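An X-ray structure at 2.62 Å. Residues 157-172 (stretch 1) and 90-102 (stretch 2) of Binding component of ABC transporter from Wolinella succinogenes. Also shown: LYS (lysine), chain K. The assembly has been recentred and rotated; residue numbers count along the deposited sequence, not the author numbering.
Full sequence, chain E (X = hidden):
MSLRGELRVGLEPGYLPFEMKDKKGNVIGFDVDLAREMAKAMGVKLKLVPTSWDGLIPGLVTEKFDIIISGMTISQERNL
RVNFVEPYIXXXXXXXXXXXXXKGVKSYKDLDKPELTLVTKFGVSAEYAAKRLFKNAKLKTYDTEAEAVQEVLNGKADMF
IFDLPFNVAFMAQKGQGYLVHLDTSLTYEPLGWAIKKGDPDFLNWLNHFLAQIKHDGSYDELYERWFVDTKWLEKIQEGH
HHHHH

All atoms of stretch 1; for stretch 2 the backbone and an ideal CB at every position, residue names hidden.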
# COMPACT_ATOMS: atom_id res chain seq x y z
N ALA E 157 48.15 -6.73 16.62
CA ALA E 157 47.25 -6.95 15.49
C ALA E 157 46.68 -5.58 15.07
O ALA E 157 46.76 -4.59 15.82
CB ALA E 157 46.14 -7.89 15.88
N ASP E 158 46.10 -5.52 13.87
CA ASP E 158 45.74 -4.23 13.26
C ASP E 158 44.25 -3.91 13.32
O ASP E 158 43.86 -2.75 13.26
CB ASP E 158 46.21 -4.16 11.82
CG ASP E 158 47.54 -4.82 11.62
OD1 ASP E 158 48.56 -4.23 12.06
OD2 ASP E 158 47.55 -5.92 11.02
N MSE E 159 43.42 -4.95 13.44
CA MSE E 159 41.98 -4.82 13.29
C MSE E 159 41.20 -6.02 13.80
O MSE E 159 41.63 -7.17 13.66
CB MSE E 159 41.63 -4.60 11.83
CG MSE E 159 42.34 -5.57 10.92
SE MSE E 159 41.80 -5.26 9.09
CE MSE E 159 42.74 -6.78 8.24
N PHE E 160 40.02 -5.70 14.34
CA PHE E 160 39.08 -6.64 14.95
C PHE E 160 37.80 -6.76 14.10
O PHE E 160 37.31 -5.77 13.55
CB PHE E 160 38.75 -6.14 16.36
CG PHE E 160 37.84 -7.04 17.15
CD1 PHE E 160 38.30 -8.26 17.65
CD2 PHE E 160 36.54 -6.65 17.43
CE1 PHE E 160 37.45 -9.09 18.37
CE2 PHE E 160 35.71 -7.49 18.15
CZ PHE E 160 36.17 -8.70 18.62
N ILE E 161 37.27 -7.97 13.96
CA ILE E 161 36.04 -8.21 13.18
C ILE E 161 35.01 -8.91 14.05
O ILE E 161 35.33 -9.86 14.75
CB ILE E 161 36.25 -9.09 11.94
CG1 ILE E 161 34.92 -9.21 11.15
CG2 ILE E 161 36.76 -10.49 12.35
CD1 ILE E 161 35.03 -9.96 9.77
N PHE E 162 33.77 -8.44 14.00
CA PHE E 162 32.73 -8.98 14.85
C PHE E 162 31.42 -8.28 14.54
O PHE E 162 31.41 -7.27 13.86
CB PHE E 162 33.11 -8.76 16.33
CG PHE E 162 32.51 -9.76 17.25
CD1 PHE E 162 33.16 -10.96 17.51
CD2 PHE E 162 31.30 -9.51 17.87
CE1 PHE E 162 32.58 -11.91 18.34
CE2 PHE E 162 30.72 -10.44 18.70
CZ PHE E 162 31.36 -11.64 18.94
N ASP E 163 30.33 -8.85 15.05
CA ASP E 163 29.03 -8.25 15.03
C ASP E 163 29.12 -6.77 15.37
O ASP E 163 29.75 -6.36 16.35
CB ASP E 163 28.07 -8.96 15.98
CG ASP E 163 27.84 -10.44 15.61
OD1 ASP E 163 26.75 -11.01 15.92
OD2 ASP E 163 28.76 -11.04 15.03
N LEU E 164 28.47 -5.97 14.52
CA LEU E 164 28.52 -4.51 14.58
C LEU E 164 28.06 -3.91 15.90
O LEU E 164 28.60 -2.89 16.33
CB LEU E 164 27.68 -3.93 13.43
CG LEU E 164 27.69 -2.43 13.23
CD1 LEU E 164 27.61 -2.19 11.76
CD2 LEU E 164 26.51 -1.78 13.92
N PRO E 165 27.03 -4.51 16.54
CA PRO E 165 26.58 -3.85 17.76
C PRO E 165 27.57 -3.99 18.89
O PRO E 165 27.62 -3.15 19.76
CB PRO E 165 25.25 -4.53 18.07
CG PRO E 165 24.81 -5.10 16.70
CD PRO E 165 26.09 -5.55 16.10
N PHE E 166 28.41 -5.02 18.81
CA PHE E 166 29.55 -5.12 19.72
C PHE E 166 30.50 -3.96 19.55
O PHE E 166 30.86 -3.28 20.53
CB PHE E 166 30.29 -6.44 19.53
CG PHE E 166 31.52 -6.59 20.40
CD1 PHE E 166 31.48 -7.36 21.56
CD2 PHE E 166 32.73 -5.99 20.03
CE1 PHE E 166 32.61 -7.51 22.35
CE2 PHE E 166 33.88 -6.14 20.82
CZ PHE E 166 33.81 -6.90 21.99
N ASN E 167 30.91 -3.70 18.31
CA ASN E 167 31.81 -2.61 18.02
C ASN E 167 31.35 -1.26 18.52
O ASN E 167 32.11 -0.52 19.14
CB ASN E 167 32.11 -2.57 16.53
CG ASN E 167 32.81 -3.81 16.07
OD1 ASN E 167 33.65 -4.38 16.78
ND2 ASN E 167 32.47 -4.26 14.86
N VAL E 168 30.09 -0.91 18.30
CA VAL E 168 29.72 0.42 18.81
C VAL E 168 29.76 0.50 20.35
O VAL E 168 30.16 1.50 20.88
CB VAL E 168 28.47 1.07 18.13
CG1 VAL E 168 27.79 0.16 17.23
CG2 VAL E 168 27.52 1.63 19.14
N ALA E 169 29.38 -0.57 21.04
CA ALA E 169 29.44 -0.57 22.50
C ALA E 169 30.88 -0.55 22.98
O ALA E 169 31.23 0.11 23.96
CB ALA E 169 28.70 -1.75 23.05
N PHE E 170 31.74 -1.26 22.25
CA PHE E 170 33.15 -1.22 22.58
C PHE E 170 33.79 0.14 22.30
O PHE E 170 34.60 0.61 23.10
CB PHE E 170 33.88 -2.32 21.84
CG PHE E 170 35.29 -2.52 22.30
CD1 PHE E 170 35.59 -3.52 23.22
CD2 PHE E 170 36.32 -1.74 21.79
CE1 PHE E 170 36.89 -3.74 23.63
CE2 PHE E 170 37.61 -1.94 22.19
CZ PHE E 170 37.91 -2.94 23.11
N MSE E 171 33.43 0.77 21.18
CA MSE E 171 33.92 2.10 20.84
C MSE E 171 33.60 3.10 21.92
O MSE E 171 34.37 4.01 22.16
CB MSE E 171 33.30 2.59 19.53
CG MSE E 171 33.99 2.09 18.26
SE MSE E 171 35.93 2.36 18.28
CE MSE E 171 35.97 4.33 18.25
N ALA E 172 32.45 2.93 22.56
CA ALA E 172 32.02 3.85 23.59
C ALA E 172 32.86 3.72 24.84
O ALA E 172 33.31 4.72 25.39
CB ALA E 172 30.56 3.65 23.92
N UNK E 90 18.59 -7.80 13.50
CA UNK E 90 19.39 -8.17 12.33
C UNK E 90 20.67 -7.38 12.41
O UNK E 90 20.64 -6.19 12.67
CB UNK E 90 18.65 -7.90 11.02
N UNK E 91 21.79 -8.06 12.18
CA UNK E 91 23.11 -7.51 12.49
C UNK E 91 24.06 -7.81 11.35
O UNK E 91 23.77 -8.67 10.52
CB UNK E 91 23.65 -8.08 13.80
N UNK E 92 25.20 -7.11 11.30
CA UNK E 92 26.26 -7.47 10.36
C UNK E 92 27.64 -7.37 10.98
O UNK E 92 27.82 -6.75 12.04
CB UNK E 92 26.19 -6.58 9.12
N UNK E 93 28.62 -7.98 10.34
CA UNK E 93 29.99 -7.81 10.81
C UNK E 93 30.60 -6.47 10.42
O UNK E 93 30.37 -5.97 9.33
CB UNK E 93 30.86 -8.94 10.27
N UNK E 94 31.37 -5.91 11.34
CA UNK E 94 32.04 -4.65 11.13
C UNK E 94 33.49 -4.82 11.52
O UNK E 94 33.91 -5.90 11.93
CB UNK E 94 31.38 -3.52 11.92
N UNK E 95 34.26 -3.74 11.38
CA UNK E 95 35.68 -3.75 11.67
C UNK E 95 36.07 -2.67 12.69
O UNK E 95 35.60 -1.52 12.63
CB UNK E 95 36.47 -3.56 10.37
N UNK E 96 36.90 -3.06 13.66
CA UNK E 96 37.56 -2.07 14.49
C UNK E 96 39.03 -2.09 14.12
O UNK E 96 39.64 -3.16 14.13
CB UNK E 96 37.35 -2.34 15.98
N UNK E 97 39.59 -0.92 13.78
CA UNK E 97 41.00 -0.80 13.32
C UNK E 97 41.81 0.15 14.20
O UNK E 97 41.24 0.97 14.93
CB UNK E 97 41.05 -0.31 11.87
N UNK E 98 43.14 0.05 14.15
CA UNK E 98 44.01 1.01 14.85
C UNK E 98 43.98 2.36 14.12
O UNK E 98 43.70 2.41 12.92
CB UNK E 98 45.44 0.48 14.94
N UNK E 99 44.27 3.44 14.86
CA UNK E 99 44.25 4.80 14.32
C UNK E 99 44.95 4.97 12.95
O UNK E 99 45.94 4.31 12.65
CB UNK E 99 44.91 5.74 15.33
N UNK E 100 44.39 5.86 12.13
CA UNK E 100 44.98 6.18 10.83
C UNK E 100 44.70 5.14 9.75
O UNK E 100 44.46 5.50 8.59
CB UNK E 100 46.49 6.34 10.98
N UNK E 101 44.69 3.87 10.14
CA UNK E 101 44.58 2.77 9.19
C UNK E 101 43.29 2.77 8.36
O UNK E 101 43.14 1.97 7.43
CB UNK E 101 44.69 1.45 9.95
N UNK E 102 42.38 3.68 8.68
CA UNK E 102 41.11 3.81 7.97
C UNK E 102 41.17 4.83 6.82
O UNK E 102 40.32 4.82 5.92
CB UNK E 102 40.01 4.21 8.96
N LYS K . 26.34 -13.65 16.15
CA LYS K . 27.50 -14.29 16.74
C LYS K . 27.41 -15.76 16.42
O LYS K . 26.31 -16.30 16.33
CB LYS K . 27.50 -14.09 18.26
CG LYS K . 28.86 -14.24 18.92
CD LYS K . 28.71 -14.83 20.28
CE LYS K . 29.98 -14.68 21.13
NZ LYS K . 29.73 -14.97 22.56
OXT LYS K . 28.42 -16.45 16.27

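Strand 93-98 runs antiparallel to strand 159-163, and from 94 to 97 the side chains alternate between the sheet face of Met159 and Ile161 and that of Phe160 and Phe162, where helix 164-172 also packs.

Position 90 has nothing of stretch 1 near its CB, so many residues would serve; it is Val90, whose branched CB suits an extended backbone. At 91 the CB points toward stretch 1, 4.2 Å from Pro165 CD, which favours a modest apolar group. Val91 fills the place, its CG2 3.3 Å from Pro165 CG.

At 92 the ideal CB points away, 5.3 Å from Leu164 CB, so stretch 1 leaves the choice open, and neither the angles nor its atoms demand glycine. Gly92 contributes through its backbone: Leu164 N donates to Gly92 O at 2.7 Å, tying the helix start to this segment.

At 93 the CB is sideways; the ideal CB of 93 lies 4.2 Å from Ile161 CG1, and the Asp163 carboxylate is within range of a longer side chain. A polar residue with an aliphatic stem would suit both. The residue is Gln93, whose CG lies 3.6 Å from Ile161 CG1.

Position 94 is cramped, its ideal CB only 3.2 Å from Asn167 ND2, so a small residue is expected: Gly, Ala or Ser. It is Ser94, whose OG is 3.0 Å from Leu164 CD1 and is hydrogen-bonded elsewhere in the structure. Its backbone pairs with Phe162 in both directions, Ser94 N to Phe162 O at 2.9 Å and Phe162 N to Ser94 O at 3.3 Å.

At 95 the CB joins the face of Met159 and Ile161, inviting an aliphatic residue. Leu95 reaches Ile161, Leu95 CD2 to Ile161 CG1 3.7 Å.

Position 96 faces Phe160, Asn167 and Met171, a mostly apolar pocket that could take Leu, Ile or Met. Leu96 has the largest covered area in stretch 2: its CD1 lies 3.8 Å from Phe170 CD2 and its CD2 3.8 Å from Met171 CG. Two short backbone hydrogen bonds hold the register: Leu96 N to Phe160 O, 2.7 Å, and Phe160 N to Leu96 O, 2.6 Å.

Position 97, beside Met159 CB, suits a beta-branched residue; Val97 CG1 packs 3.8 Å from Met159 CB. At 98 the ideal CB is sideways, 4.0 Å from Asp158 O; without a pocket, many residues, long polar ones included, would serve. Lys98 leads its end away, while Lys98 N donates to Asp158 O at 3.0 Å.

A type II turn spans 98 to 101. Position 99, out of reach, would accept almost anything and is Lys99; 100 has phi 79°, which favours Gly100. At 101 the CB points toward stretch 1, so a medium-sized chain, apolar or polar, could reach Asp158; Leu101 CD2 meets Asp158 CB at 3.9 Å. Position 102, equally free, is Glu102.

Stretch 2 90-102: VVGQSLLVKKGLE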
# COMPACT_ATOMS: atom_id res chain seq x y z
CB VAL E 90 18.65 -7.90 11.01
CG1 VAL E 90 19.54 -8.17 9.85
CG2 VAL E 90 17.47 -8.80 10.91
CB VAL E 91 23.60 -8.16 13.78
CG1 VAL E 91 25.14 -8.46 13.75
CG2 VAL E 91 23.15 -7.34 14.99
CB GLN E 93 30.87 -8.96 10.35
CG GLN E 93 31.34 -9.83 11.48
CD GLN E 93 30.27 -10.74 11.95
OE1 GLN E 93 29.37 -10.34 12.67
NE2 GLN E 93 30.35 -11.99 11.53
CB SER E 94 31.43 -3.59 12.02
OG SER E 94 30.56 -2.75 11.29
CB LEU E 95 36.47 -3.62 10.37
CG LEU E 95 36.12 -4.57 9.22
CD1 LEU E 95 37.00 -4.29 8.02
CD2 LEU E 95 36.23 -6.05 9.62
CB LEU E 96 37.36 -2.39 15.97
CG LEU E 96 35.98 -2.27 16.62
CD1 LEU E 96 36.13 -2.51 18.12
CD2 LEU E 96 35.31 -0.92 16.34
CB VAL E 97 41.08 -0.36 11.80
CG1 VAL E 97 40.12 -1.19 10.92
CG2 VAL E 97 40.79 1.14 11.61
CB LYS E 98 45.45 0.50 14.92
CG LYS E 98 46.08 0.54 16.34
CD LYS E 98 46.46 1.95 16.84
CE LYS E 98 46.32 2.08 18.37
NZ LYS E 98 47.26 1.21 19.13
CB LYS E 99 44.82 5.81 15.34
CG LYS E 99 43.75 6.47 16.22
CD LYS E 99 43.98 7.98 16.36
CE LYS E 99 42.72 8.69 16.87
NZ LYS E 99 41.58 8.66 15.91
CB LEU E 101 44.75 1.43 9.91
CG LEU E 101 45.40 0.31 9.08
CD1 LEU E 101 46.90 0.55 8.94
CD2 LEU E 101 45.13 -1.04 9.71
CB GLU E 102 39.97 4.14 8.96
CG GLU E 102 39.71 5.63 9.24
CD GLU E 102 40.78 6.36 10.07
OE1 GLU E 102 41.82 5.77 10.47
OE2 GLU E 102 40.57 7.56 10.32
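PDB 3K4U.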